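Local coordinates for tail spike protein gp49 (Pseudomonas phage LKA1, PDB 4RU4), which forms the trimeric tailspike of the phage and acts as a lyase on the O-specific polysaccharide of Pseudomonas, probably during entry into the host cell, at residues I377-F382 with T416-F422; A167-C171 with A186-Y191; F275-H279 with C305-V311; G407-T413 with R442-S448. All blocks are in the same frame, centred on the assembly; numbering follows the deposited sequence.

Contact 1: I377-F382 with T416-F422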
loop_
_atom_site.group_PDB
_atom_site.type_symbol
_atom_site.label_atom_id
_atom_site.label_comp_id
_atom_site.label_asym_id
_atom_site.label_seq_id
_atom_site.Cartn_x
_atom_site.Cartn_y
_atom_site.Cartn_z
ATOM N N ILE B 377 -13.036 22.417 -0.592
ATOM C CA ILE B 377 -13.256 21.426 0.458
ATOM C C ILE B 377 -14.732 21.443 0.870
ATOM O O ILE B 377 -15.208 22.406 1.481
ATOM C CB ILE B 377 -12.330 21.676 1.689
ATOM C CG1 ILE B 377 -10.853 21.477 1.283
ATOM C CG2 ILE B 377 -12.708 20.763 2.851
ATOM C CD1 ILE B 377 -10.494 20.027 0.868
ATOM N N LEU B 378 -15.457 20.380 0.528
ATOM C CA LEU B 378 -16.849 20.245 0.956
ATOM C C LEU B 378 -16.898 19.880 2.453
ATOM O O LEU B 378 -17.747 20.368 3.225
ATOM C CB LEU B 378 -17.579 19.168 0.130
ATOM C CG LEU B 378 -19.073 18.999 0.440
ATOM C CD1 LEU B 378 -19.870 20.225 -0.018
ATOM C CD2 LEU B 378 -19.661 17.723 -0.188
ATOM N N GLY B 379 -15.959 19.034 2.852
ATOM C CA GLY B 379 -15.954 18.458 4.181
ATOM C C GLY B 379 -15.603 16.984 4.142
ATOM O O GLY B 379 -15.358 16.401 3.076
ATOM N N GLY B 380 -15.531 16.376 5.320
ATOM C CA GLY B 380 -15.138 14.978 5.416
ATOM C C GLY B 380 -13.680 14.826 5.812
ATOM O O GLY B 380 -13.119 15.670 6.499
ATOM N N THR B 381 -13.055 13.736 5.389
ATOM C CA THR B 381 -11.744 13.402 5.919
ATOM C C THR B 381 -10.709 13.435 4.807
ATOM O O THR B 381 -10.934 12.896 3.716
ATOM C CB THR B 381 -11.814 11.998 6.561
ATOM O OG1 THR B 381 -12.733 12.043 7.658
ATOM C CG2 THR B 381 -10.445 11.521 7.055
ATOM N N PHE B 382 -9.571 14.051 5.083
ATOM C CA PHE B 382 -8.525 14.183 4.076
ATOM C C PHE B 382 -7.228 13.686 4.695
ATOM O O PHE B 382 -6.809 14.169 5.757
ATOM C CB PHE B 382 -8.433 15.642 3.634
ATOM C CG PHE B 382 -9.734 16.165 3.116
ATOM C CD1 PHE B 382 -10.692 16.690 3.991
ATOM C CD2 PHE B 382 -10.042 16.065 1.759
ATOM C CE1 PHE B 382 -11.946 17.146 3.506
ATOM C CE2 PHE B 382 -11.292 16.520 1.274
ATOM C CZ PHE B 382 -12.224 17.066 2.151
ATOM N N THR B 416 -18.079 25.033 2.421
ATOM C CA THR B 416 -17.591 23.900 3.236
ATOM C C THR B 416 -18.656 23.604 4.271
ATOM O O THR B 416 -18.750 24.303 5.294
ATOM C CB THR B 416 -16.295 24.274 3.970
ATOM O OG1 THR B 416 -15.316 24.724 3.012
ATOM C CG2 THR B 416 -15.734 23.059 4.746
ATOM N N THR B 417 -19.495 22.607 3.999
ATOM C CA THR B 417 -20.716 22.463 4.788
ATOM C C THR B 417 -20.685 21.287 5.755
ATOM O O THR B 417 -21.630 21.106 6.509
ATOM C CB THR B 417 -21.945 22.309 3.861
ATOM O OG1 THR B 417 -21.752 21.146 3.053
ATOM C CG2 THR B 417 -22.069 23.511 2.941
ATOM N N GLN B 418 -19.619 20.486 5.735
ATOM C CA GLN B 418 -19.508 19.334 6.608
ATOM C C GLN B 418 -18.210 19.412 7.434
ATOM O O GLN B 418 -17.223 19.984 6.982
ATOM C CB GLN B 418 -19.569 18.043 5.781
ATOM C CG GLN B 418 -20.881 17.875 4.987
ATOM C CD GLN B 418 -20.859 16.654 4.042
ATOM O OE1 GLN B 418 -20.164 15.672 4.294
ATOM N NE2 GLN B 418 -21.624 16.728 2.952
ATOM N N PRO B 419 -18.216 18.854 8.652
ATOM C CA PRO B 419 -17.007 18.872 9.479
ATOM C C PRO B 419 -15.812 18.317 8.694
ATOM O O PRO B 419 -15.997 17.348 7.934
ATOM C CB PRO B 419 -17.366 17.933 10.632
ATOM C CG PRO B 419 -18.854 18.067 10.766
ATOM C CD PRO B 419 -19.348 18.194 9.335
ATOM N N CYS B 420 -14.632 18.924 8.866
ATOM C CA CYS B 420 -13.413 18.509 8.150
ATOM C C CYS B 420 -12.423 17.861 9.091
ATOM O O CYS B 420 -12.181 18.385 10.168
ATOM C CB CYS B 420 -12.713 19.730 7.550
ATOM S SG CYS B 420 -13.690 20.618 6.339
ATOM N N ASN B 421 -11.822 16.746 8.669
ATOM C CA ASN B 421 -10.734 16.135 9.439
ATOM C C ASN B 421 -9.501 16.063 8.539
ATOM O O ASN B 421 -9.542 15.431 7.493
ATOM C CB ASN B 421 -11.128 14.717 9.856
ATOM C CG ASN B 421 -12.457 14.673 10.527
ATOM O OD1 ASN B 421 -12.704 15.418 11.466
ATOM N ND2 ASN B 421 -13.336 13.815 10.045
ATOM N N PHE B 422 -8.427 16.743 8.912
ATOM C CA PHE B 422 -7.202 16.667 8.132
ATOM C C PHE B 422 -6.210 15.817 8.894
ATOM O O PHE B 422 -5.824 16.162 10.027
ATOM C CB PHE B 422 -6.653 18.083 7.879
ATOM C CG PHE B 422 -7.542 18.894 6.995
ATOM C CD1 PHE B 422 -7.534 18.677 5.622
ATOM C CD2 PHE B 422 -8.451 19.804 7.522
ATOM C CE1 PHE B 422 -8.383 19.376 4.799
ATOM C CE2 PHE B 422 -9.275 20.530 6.678
ATOM C CZ PHE B 422 -9.246 20.297 5.324
#

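Contact 2: A167-C171 with A186-Y191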
loop_
_atom_site.group_PDB
_atom_site.type_symbol
_atom_site.label_atom_id
_atom_site.label_comp_id
_atom_site.label_asym_id
_atom_site.label_seq_id
_atom_site.Cartn_x
_atom_site.Cartn_y
_atom_site.Cartn_z
ATOM N N ALA B 167 -25.284 16.734 -7.944
ATOM C CA ALA B 167 -25.438 15.528 -7.136
ATOM C C ALA B 167 -25.906 14.354 -7.973
ATOM O O ALA B 167 -26.506 14.526 -9.030
ATOM C CB ALA B 167 -26.441 15.773 -5.985
ATOM N N GLY B 168 -25.636 13.152 -7.478
ATOM C CA GLY B 168 -26.159 11.926 -8.068
ATOM C C GLY B 168 -25.093 10.853 -7.911
ATOM O O GLY B 168 -24.083 11.086 -7.249
ATOM N N GLU B 169 -25.295 9.679 -8.502
ATOM C CA GLU B 169 -24.259 8.637 -8.466
ATOM C C GLU B 169 -24.644 7.474 -9.369
ATOM O O GLU B 169 -25.778 7.417 -9.854
ATOM C CB GLU B 169 -24.056 8.106 -7.020
ATOM C CG GLU B 169 -25.297 7.594 -6.329
ATOM C CD GLU B 169 -25.081 7.437 -4.815
ATOM O OE1 GLU B 169 -24.481 6.414 -4.388
ATOM O OE2 GLU B 169 -25.472 8.364 -4.061
ATOM N N PHE B 170 -23.704 6.550 -9.577
ATOM C CA PHE B 170 -23.953 5.320 -10.333
ATOM C C PHE B 170 -24.370 4.152 -9.441
ATOM O O PHE B 170 -23.714 3.878 -8.420
ATOM C CB PHE B 170 -22.687 4.867 -11.052
ATOM C CG PHE B 170 -22.315 5.711 -12.244
ATOM C CD1 PHE B 170 -21.884 7.030 -12.073
ATOM C CD2 PHE B 170 -22.364 5.178 -13.527
ATOM C CE1 PHE B 170 -21.489 7.799 -13.156
ATOM C CE2 PHE B 170 -21.972 5.950 -14.643
ATOM C CZ PHE B 170 -21.535 7.264 -14.452
ATOM N N CYS B 171 -25.417 3.442 -9.855
ATOM C CA CYS B 171 -25.924 2.298 -9.095
ATOM C C CYS B 171 -25.896 1.046 -9.962
ATOM O O CYS B 171 -26.112 1.117 -11.169
ATOM C CB CYS B 171 -27.362 2.522 -8.636
ATOM S SG CYS B 171 -27.626 3.954 -7.609
ATOM N N ALA B 186 -24.258 0.440 -1.079
ATOM C CA ALA B 186 -25.062 1.500 -0.437
ATOM C C ALA B 186 -24.881 2.869 -1.111
ATOM O O ALA B 186 -23.783 3.239 -1.523
ATOM C CB ALA B 186 -24.704 1.577 1.038
ATOM N N LEU B 187 -25.976 3.618 -1.228
ATOM C CA LEU B 187 -25.910 4.980 -1.758
ATOM C C LEU B 187 -24.991 5.872 -0.925
ATOM O O LEU B 187 -25.042 5.835 0.307
ATOM C CB LEU B 187 -27.308 5.605 -1.796
ATOM C CG LEU B 187 -28.348 5.047 -2.790
ATOM C CD1 LEU B 187 -29.654 5.788 -2.591
ATOM C CD2 LEU B 187 -27.900 5.151 -4.282
ATOM N N TYR B 188 -24.164 6.676 -1.601
ATOM C CA TYR B 188 -23.328 7.673 -0.932
ATOM C C TYR B 188 -24.168 8.836 -0.395
ATOM O O TYR B 188 -23.776 9.479 0.566
ATOM C CB TYR B 188 -22.308 8.261 -1.896
ATOM C CG TYR B 188 -21.098 7.372 -2.108
ATOM C CD1 TYR B 188 -21.101 6.391 -3.093
ATOM C CD2 TYR B 188 -19.957 7.523 -1.314
ATOM C CE1 TYR B 188 -20.005 5.575 -3.308
ATOM C CE2 TYR B 188 -18.826 6.717 -1.533
ATOM C CZ TYR B 188 -18.879 5.738 -2.527
ATOM O OH TYR B 188 -17.804 4.912 -2.743
ATOM N N ALA B 189 -25.309 9.111 -1.017
ATOM C CA ALA B 189 -26.100 10.299 -0.663
ATOM C C ALA B 189 -27.590 10.037 -0.700
ATOM O O ALA B 189 -28.058 9.038 -1.272
ATOM C CB ALA B 189 -25.745 11.508 -1.616
ATOM N N ALA B 190 -28.328 10.972 -0.110
ATOM C CA ALA B 190 -29.779 10.931 -0.061
ATOM C C ALA B 190 -30.294 11.751 -1.230
ATOM O O ALA B 190 -29.631 12.713 -1.648
ATOM C CB ALA B 190 -30.260 11.563 1.269
ATOM N N TYR B 191 -31.467 11.389 -1.752
ATOM C CA TYR B 191 -32.097 12.105 -2.870
ATOM C C TYR B 191 -33.586 12.315 -2.611
ATOM O O TYR B 191 -34.287 11.378 -2.185
ATOM C CB TYR B 191 -31.917 11.340 -4.185
ATOM C CG TYR B 191 -30.454 11.116 -4.463
ATOM C CD1 TYR B 191 -29.661 12.150 -4.944
ATOM C CD2 TYR B 191 -29.856 9.896 -4.165
ATOM C CE1 TYR B 191 -28.309 11.968 -5.157
ATOM C CE2 TYR B 191 -28.492 9.703 -4.353
ATOM C CZ TYR B 191 -27.718 10.743 -4.853
ATOM O OH TYR B 191 -26.356 10.554 -5.037
HETATM O O HOH W 1 -24.548 12.862 -4.733
#

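Contact 3: F275-H279 with C305-V311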
loop_
_atom_site.group_PDB
_atom_site.type_symbol
_atom_site.label_atom_id
_atom_site.label_comp_id
_atom_site.label_asym_id
_atom_site.label_seq_id
_atom_site.Cartn_x
_atom_site.Cartn_y
_atom_site.Cartn_z
ATOM N N PHE B 275 -10.811 11.748 -15.452
ATOM C CA PHE B 275 -12.049 11.015 -15.181
ATOM C C PHE B 275 -13.095 12.060 -14.841
ATOM O O PHE B 275 -13.038 12.643 -13.756
ATOM C CB PHE B 275 -11.875 10.038 -14.001
ATOM C CG PHE B 275 -10.943 8.865 -14.290
ATOM C CD1 PHE B 275 -9.572 9.000 -14.156
ATOM C CD2 PHE B 275 -11.441 7.629 -14.668
ATOM C CE1 PHE B 275 -8.711 7.927 -14.416
ATOM C CE2 PHE B 275 -10.586 6.548 -14.921
ATOM C CZ PHE B 275 -9.207 6.724 -14.799
ATOM N N GLY B 276 -14.012 12.331 -15.775
ATOM C CA GLY B 276 -15.055 13.320 -15.557
ATOM C C GLY B 276 -16.347 12.601 -15.220
ATOM O O GLY B 276 -16.806 11.739 -15.990
ATOM N N ASN B 277 -16.918 12.913 -14.064
ATOM C CA ASN B 277 -18.212 12.328 -13.690
ATOM C C ASN B 277 -18.211 10.792 -13.767
ATOM O O ASN B 277 -19.133 10.189 -14.308
ATOM C CB ASN B 277 -19.311 12.936 -14.585
ATOM C CG ASN B 277 -19.265 14.478 -14.605
ATOM O OD1 ASN B 277 -19.114 15.086 -15.667
ATOM N ND2 ASN B 277 -19.419 15.116 -13.417
ATOM N N CYS B 278 -17.161 10.161 -13.234
ATOM C CA CYS B 278 -17.006 8.722 -13.353
ATOM C C CYS B 278 -17.130 8.062 -11.991
ATOM O O CYS B 278 -16.889 8.704 -10.954
ATOM C CB CYS B 278 -15.636 8.353 -13.931
ATOM S SG CYS B 278 -15.395 8.680 -15.712
ATOM N N HIS B 279 -17.440 6.769 -11.990
ATOM C CA HIS B 279 -17.669 6.043 -10.740
ATOM C C HIS B 279 -17.026 4.664 -10.910
ATOM O O HIS B 279 -17.207 4.042 -11.953
ATOM C CB HIS B 279 -19.194 5.973 -10.498
ATOM C CG HIS B 279 -19.601 5.481 -9.127
ATOM N ND1 HIS B 279 -20.565 6.115 -8.366
ATOM C CD2 HIS B 279 -19.216 4.395 -8.413
ATOM C CE1 HIS B 279 -20.733 5.454 -7.231
ATOM N NE2 HIS B 279 -19.932 4.402 -7.236
ATOM N N CYS B 305 -23.915 14.701 -14.971
ATOM C CA CYS B 305 -22.603 15.140 -14.481
ATOM C C CYS B 305 -22.455 14.994 -12.966
ATOM O O CYS B 305 -22.301 15.985 -12.249
ATOM C CB CYS B 305 -22.276 16.583 -14.922
ATOM S SG CYS B 305 -23.507 17.844 -14.485
ATOM N N VAL B 306 -22.432 13.751 -12.508
ATOM C CA VAL B 306 -22.466 13.430 -11.081
ATOM C C VAL B 306 -21.070 13.396 -10.481
ATOM O O VAL B 306 -20.093 13.495 -11.227
ATOM C CB VAL B 306 -23.186 12.087 -10.860
ATOM C CG1 VAL B 306 -24.636 12.227 -11.337
ATOM C CG2 VAL B 306 -22.452 10.930 -11.585
ATOM N N PRO B 307 -20.973 13.309 -9.136
ATOM C CA PRO B 307 -19.651 13.326 -8.513
ATOM C C PRO B 307 -18.784 12.121 -8.894
ATOM O O PRO B 307 -19.270 11.059 -9.261
ATOM C CB PRO B 307 -19.975 13.272 -7.012
ATOM C CG PRO B 307 -21.336 13.987 -6.920
ATOM C CD PRO B 307 -22.048 13.405 -8.110
ATOM N N VAL B 308 -17.483 12.314 -8.785
ATOM C CA VAL B 308 -16.535 11.302 -9.158
ATOM C C VAL B 308 -16.296 10.465 -7.904
ATOM O O VAL B 308 -15.836 11.013 -6.891
ATOM C CB VAL B 308 -15.219 11.977 -9.580
ATOM C CG1 VAL B 308 -14.125 10.921 -9.789
ATOM C CG2 VAL B 308 -15.445 12.831 -10.820
ATOM N N ARG B 309 -16.581 9.160 -7.955
ATOM C CA ARG B 309 -16.494 8.337 -6.735
ATOM C C ARG B 309 -15.835 6.985 -6.928
ATOM O O ARG B 309 -16.041 6.348 -7.945
ATOM C CB ARG B 309 -17.895 8.103 -6.153
ATOM C CG ARG B 309 -18.560 9.378 -5.607
ATOM C CD ARG B 309 -19.713 8.977 -4.711
ATOM N NE ARG B 309 -20.414 10.096 -4.066
ATOM C CZ ARG B 309 -21.443 10.751 -4.594
ATOM N NH1 ARG B 309 -21.912 10.448 -5.811
ATOM N NH2 ARG B 309 -22.029 11.710 -3.892
ATOM N N ASN B 310 -15.101 6.535 -5.908
ATOM C CA ASN B 310 -14.401 5.235 -5.930
ATOM C C ASN B 310 -13.535 5.104 -7.163
ATOM O O ASN B 310 -13.436 4.035 -7.759
ATOM C CB ASN B 310 -15.347 4.019 -5.792
ATOM C CG ASN B 310 -14.584 2.705 -5.501
ATOM O OD1 ASN B 310 -13.589 2.698 -4.771
ATOM N ND2 ASN B 310 -15.014 1.609 -6.132
ATOM N N VAL B 311 -12.882 6.201 -7.538
ATOM C CA VAL B 311 -11.898 6.145 -8.619
ATOM C C VAL B 311 -10.518 6.134 -7.970
ATOM O O VAL B 311 -10.202 6.973 -7.117
ATOM C CB VAL B 311 -12.072 7.290 -9.662
ATOM C CG1 VAL B 311 -11.055 7.134 -10.797
ATOM C CG2 VAL B 311 -13.524 7.311 -10.219
HETATM O O HOH W 2 -20.977 9.024 -8.268
#

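Contact 4: G407-T413 with R442-S448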
loop_
_atom_site.group_PDB
_atom_site.type_symbol
_atom_site.label_atom_id
_atom_site.label_comp_id
_atom_site.label_asym_id
_atom_site.label_seq_id
_atom_site.Cartn_x
_atom_site.Cartn_y
_atom_site.Cartn_z
ATOM N N GLY B 407 -4.274 28.564 2.817
ATOM C CA GLY B 407 -3.325 29.541 3.316
ATOM C C GLY B 407 -3.451 30.884 2.612
ATOM O O GLY B 407 -3.449 31.928 3.255
ATOM N N ASN B 408 -3.574 30.849 1.291
ATOM C CA ASN B 408 -3.689 32.065 0.520
ATOM C C ASN B 408 -4.796 31.930 -0.526
ATOM O O ASN B 408 -4.733 32.562 -1.565
ATOM C CB ASN B 408 -2.345 32.393 -0.154
ATOM C CG ASN B 408 -2.224 33.863 -0.565
ATOM O OD1 ASN B 408 -2.730 34.754 0.100
ATOM N ND2 ASN B 408 -1.545 34.109 -1.677
ATOM N N SER B 409 -5.816 31.121 -0.241
ATOM C CA SER B 409 -6.933 30.956 -1.167
ATOM C C SER B 409 -8.207 30.662 -0.398
ATOM O O SER B 409 -8.145 30.357 0.794
ATOM C CB SER B 409 -6.635 29.813 -2.153
ATOM O OG SER B 409 -6.238 28.631 -1.453
ATOM N N ALA B 410 -9.353 30.744 -1.073
ATOM C CA ALA B 410 -10.651 30.557 -0.387
ATOM C C ALA B 410 -11.152 29.110 -0.467
ATOM O O ALA B 410 -11.835 28.719 -1.428
ATOM C CB ALA B 410 -11.698 31.524 -0.943
ATOM N N VAL B 411 -10.794 28.327 0.546
ATOM C CA VAL B 411 -10.924 26.877 0.531
ATOM C C VAL B 411 -11.915 26.383 1.573
ATOM O O VAL B 411 -12.675 25.432 1.339
ATOM C CB VAL B 411 -9.526 26.247 0.822
ATOM C CG1 VAL B 411 -9.616 24.718 1.011
ATOM C CG2 VAL B 411 -8.551 26.605 -0.292
ATOM N N LEU B 412 -11.874 27.017 2.740
ATOM C CA LEU B 412 -12.771 26.709 3.847
ATOM C C LEU B 412 -13.758 27.886 3.945
ATOM O O LEU B 412 -13.474 28.924 4.558
ATOM C CB LEU B 412 -11.961 26.503 5.143
ATOM C CG LEU B 412 -10.963 25.316 5.181
ATOM C CD1 LEU B 412 -10.074 25.286 6.479
ATOM C CD2 LEU B 412 -11.651 23.966 4.967
ATOM N N THR B 413 -14.898 27.750 3.267
ATOM C CA THR B 413 -15.772 28.898 3.041
ATOM C C THR B 413 -17.197 28.511 3.373
ATOM O O THR B 413 -17.434 27.422 3.887
ATOM C CB THR B 413 -15.722 29.310 1.551
ATOM O OG1 THR B 413 -16.322 28.273 0.760
ATOM C CG2 THR B 413 -14.264 29.512 1.084
ATOM N N ARG B 442 -0.732 24.774 7.157
ATOM C CA ARG B 442 -1.544 25.952 7.443
ATOM C C ARG B 442 -2.977 25.610 7.085
ATOM O O ARG B 442 -3.223 24.999 6.038
ATOM C CB ARG B 442 -1.093 27.152 6.591
ATOM C CG ARG B 442 -1.861 28.464 6.975
ATOM C CD ARG B 442 -1.284 29.700 6.350
ATOM N NE ARG B 442 -1.947 30.902 6.873
ATOM C CZ ARG B 442 -1.719 32.138 6.440
ATOM N NH1 ARG B 442 -0.862 32.351 5.454
ATOM N NH2 ARG B 442 -2.362 33.171 7.000
ATOM N N ALA B 443 -3.910 25.995 7.956
ATOM C CA ALA B 443 -5.334 26.005 7.648
ATOM C C ALA B 443 -5.853 27.380 8.031
ATOM O O ALA B 443 -5.537 27.892 9.110
ATOM C CB ALA B 443 -6.069 24.906 8.437
ATOM N N ARG B 444 -6.630 27.989 7.145
ATOM C CA ARG B 444 -7.140 29.342 7.367
ATOM C C ARG B 444 -8.615 29.366 6.946
ATOM O O ARG B 444 -8.961 29.003 5.811
ATOM C CB ARG B 444 -6.339 30.380 6.568
ATOM C CG ARG B 444 -6.838 31.841 6.765
ATOM C CD ARG B 444 -5.991 32.848 5.964
ATOM N NE ARG B 444 -6.117 32.524 4.555
ATOM C CZ ARG B 444 -7.084 32.969 3.763
ATOM N NH1 ARG B 444 -7.983 33.842 4.220
ATOM N NH2 ARG B 444 -7.117 32.576 2.497
ATOM N N LEU B 445 -9.471 29.767 7.875
ATOM C CA LEU B 445 -10.911 29.871 7.631
ATOM C C LEU B 445 -11.214 31.117 6.814
ATOM O O LEU B 445 -10.766 32.233 7.161
ATOM C CB LEU B 445 -11.671 29.963 8.968
ATOM C CG LEU B 445 -12.155 28.695 9.695
ATOM C CD1 LEU B 445 -11.304 27.430 9.378
ATOM C CD2 LEU B 445 -12.410 28.927 11.183
ATOM N N GLU B 446 -12.009 30.934 5.765
ATOM C CA GLU B 446 -12.514 32.070 4.999
ATOM C C GLU B 446 -14.021 31.928 4.809
ATOM O O GLU B 446 -14.544 32.017 3.687
ATOM C CB GLU B 446 -11.781 32.238 3.662
ATOM C CG GLU B 446 -11.859 33.716 3.184
ATOM C CD GLU B 446 -11.089 33.988 1.907
ATOM O OE1 GLU B 446 -11.626 34.739 1.054
ATOM O OE2 GLU B 446 -9.954 33.475 1.757
ATOM N N GLY B 447 -14.718 31.678 5.912
ATOM C CA GLY B 447 -16.161 31.748 5.884
ATOM C C GLY B 447 -16.867 30.524 6.417
ATOM O O GLY B 447 -18.042 30.597 6.725
ATOM N N SER B 448 -16.180 29.388 6.468
ATOM C CA SER B 448 -16.781 28.172 6.999
ATOM C C SER B 448 -17.106 28.322 8.480
ATOM O O SER B 448 -16.482 29.123 9.181
ATOM C CB SER B 448 -15.844 26.972 6.797
ATOM O OG SER B 448 -14.588 27.181 7.457
HETATM O O HOH W 3 -9.692 29.280 3.113
#

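Contact 1: I377-F382 with T416-F422
This is a parallel strand pairing between successive coils of a right-handed parallel beta-helix, the pectin lyase-like body of the tailspike. The axes of the short segments 380-382 and 420-422 approach to 4.6 Å, their directions 15° apart, in register Gly380-Cys420, Thr381-Asn421 and Phe382-Phe422. The ladder runs from Gly380 N to Pro419 O (2.8 Å), Asn421 N to Gly380 O (2.7 Å) and Phe382 N to Asn421 O (2.8 Å). Before it, Leu378 O accepts Gln418 N at 3.1 Å, and Thr416 OG1 donates to Ile377 O at 2.8 Å. Gly379 and Gly380 have positive phi angles hostile to a side chain; a CB on Gly379 would also strike Gln418 O. Side chains meet on both faces: the Phe382 and Phe422 rings are near parallel but slid apart, with little overlap (centroids 5.3 Å apart); on the other face Asn421 ND2 donates to Thr381 OG1 at 3.0 Å. Trp351 meets both phenylalanine rings, and strands 356-359 and 452-463 continue the sheet.

Contact 2: A167-C171 with A186-Y191
The carboxylate of Glu169 accepts three hydrogen bonds from the segment 186-191. Its OE1 takes the backbone Tyr188 N at 2.8 Å; its OE2 takes Ala189 N at 3.1 Å and the phenol Tyr191 OH at 2.6 Å. One acidic side chain thus ties together two consecutive amides and a tyrosine of an irregular loop whose CA atoms stay more than 7 Å from the strand's. Water 1 adds a bridge, accepting from Gly168 N at 3.0 Å and donating to Tyr191 OH at 2.9 Å. Both segments belong to the Ig-like domain inserted into the beta-helix: strand 168-177 pairs with strand 147-151, and the loop 186-191 leads from strand 180-183 to strand 197-202. Further out, Cys171 SG meets Leu187 CD2 at 3.5 Å, Ala167 CB lies at the edge of the Tyr191 ring, 4.3 Å from CE1, and Arg309 of the beta-helix packs on Glu169 and Tyr188. Tyr188 OH is hydrogen-bonded to Asp337 of the same chain and to Tyr346 of the second subunit.

Contact 3: F275-H279 with C305-V311
Cys305, at the start of segment 305-311, lies against Asn277, where two successive coils of the parallel beta-helix meet. At Val306 the polar link forms: Asn277 ND2 donates to Val306 O at 2.8 Å. The carbonyl O of Pro307 receives a hydrogen bond from water 2 at 2.8 Å, which is also hydrogen-bonded to His279 ND1 at 2.9 Å. Val308 brings CG2 within 3.6 Å of Asn277 N, and its CA makes a CA-H...O contact with Cys278 O at 3.2 Å. The same carbonyl accepts Arg309 N at 3.0 Å, in the single backbone bridge of His279 with Arg309. Arg309 CB lies over the imidazole face, and NH1 donates to water 2 at 3.0 Å; its guanidinium also forms a salt bridge with Glu336 and donates a hydrogen bond from NH1 to Gly168 O of the Ig-like domain. Asn310 is hydrogen-bonded to Thr344 of the second subunit. Val311 CG1 sits over the Phe275 ring, 3.9 Å from its centroid, in a CH-pi contact.

Contact 4: G407-T413 with R442-S448
Segment 407-413 runs alongside strand 439-446 without forming a regular ladder with it: CA atoms approach to 5.3 Å at Leu412-Leu445 and 4.0 Å at Thr413-Gly447. Leu412 O accepts Glu446 N at 2.8 Å and, weakly, Ser448 N at 3.3 Å, while Thr413 CA touches Glu446 O at 3.4 Å. Where the backbones stand apart, water 3 joins them, donating to Ser409 O (3.0 Å) and Arg444 O (2.8 Å) and accepting from Val411 N (3.0 Å). The segment lies in the loop between strands 403-405 and 420-425 of the parallel beta-helix, so strand 439-446 of the following coil packs along the turn of the coil before it. Arg444 spans the gap, its NE donating to Gly407 O at 3.0 Å, and its NH2 forms a salt bridge with Glu446 OE2 at 3.1 Å; NH1 has a further partner in Thr475. Arg442 forms a salt bridge with Asp473 on the next strand, 468-474. On the apolar side, Leu412 CD1 rests 3.8 Å from Leu445 CD1.

Overall arrangement
Along the chain contact 2 comes first, then contact 3, then contacts 1 and 4, whose segments alternate. Contacts 1, 3 and 4 belong to the parallel beta-helix, each joining successive coils, whereas contact 2 lies within the Ig-like domain inserted into it. Contacts 2 and 3 touch, their centres 11 Å apart, with Gly168 O probably hydrogen-bonded to Arg309 NH1 (2.7 Å) and Phe170 packed on His279, where the Ig-like domain packs against the beta-helix. Contacts 1 and 4 have centres 12 Å apart and touch through Ile377, Thr416, Val411, Leu412 and Ser448; sharing the coil of strands 403-405 and 420-425, they link three successive coils. Contacts 2 and 4 lie farthest apart, about 28 Å between centres.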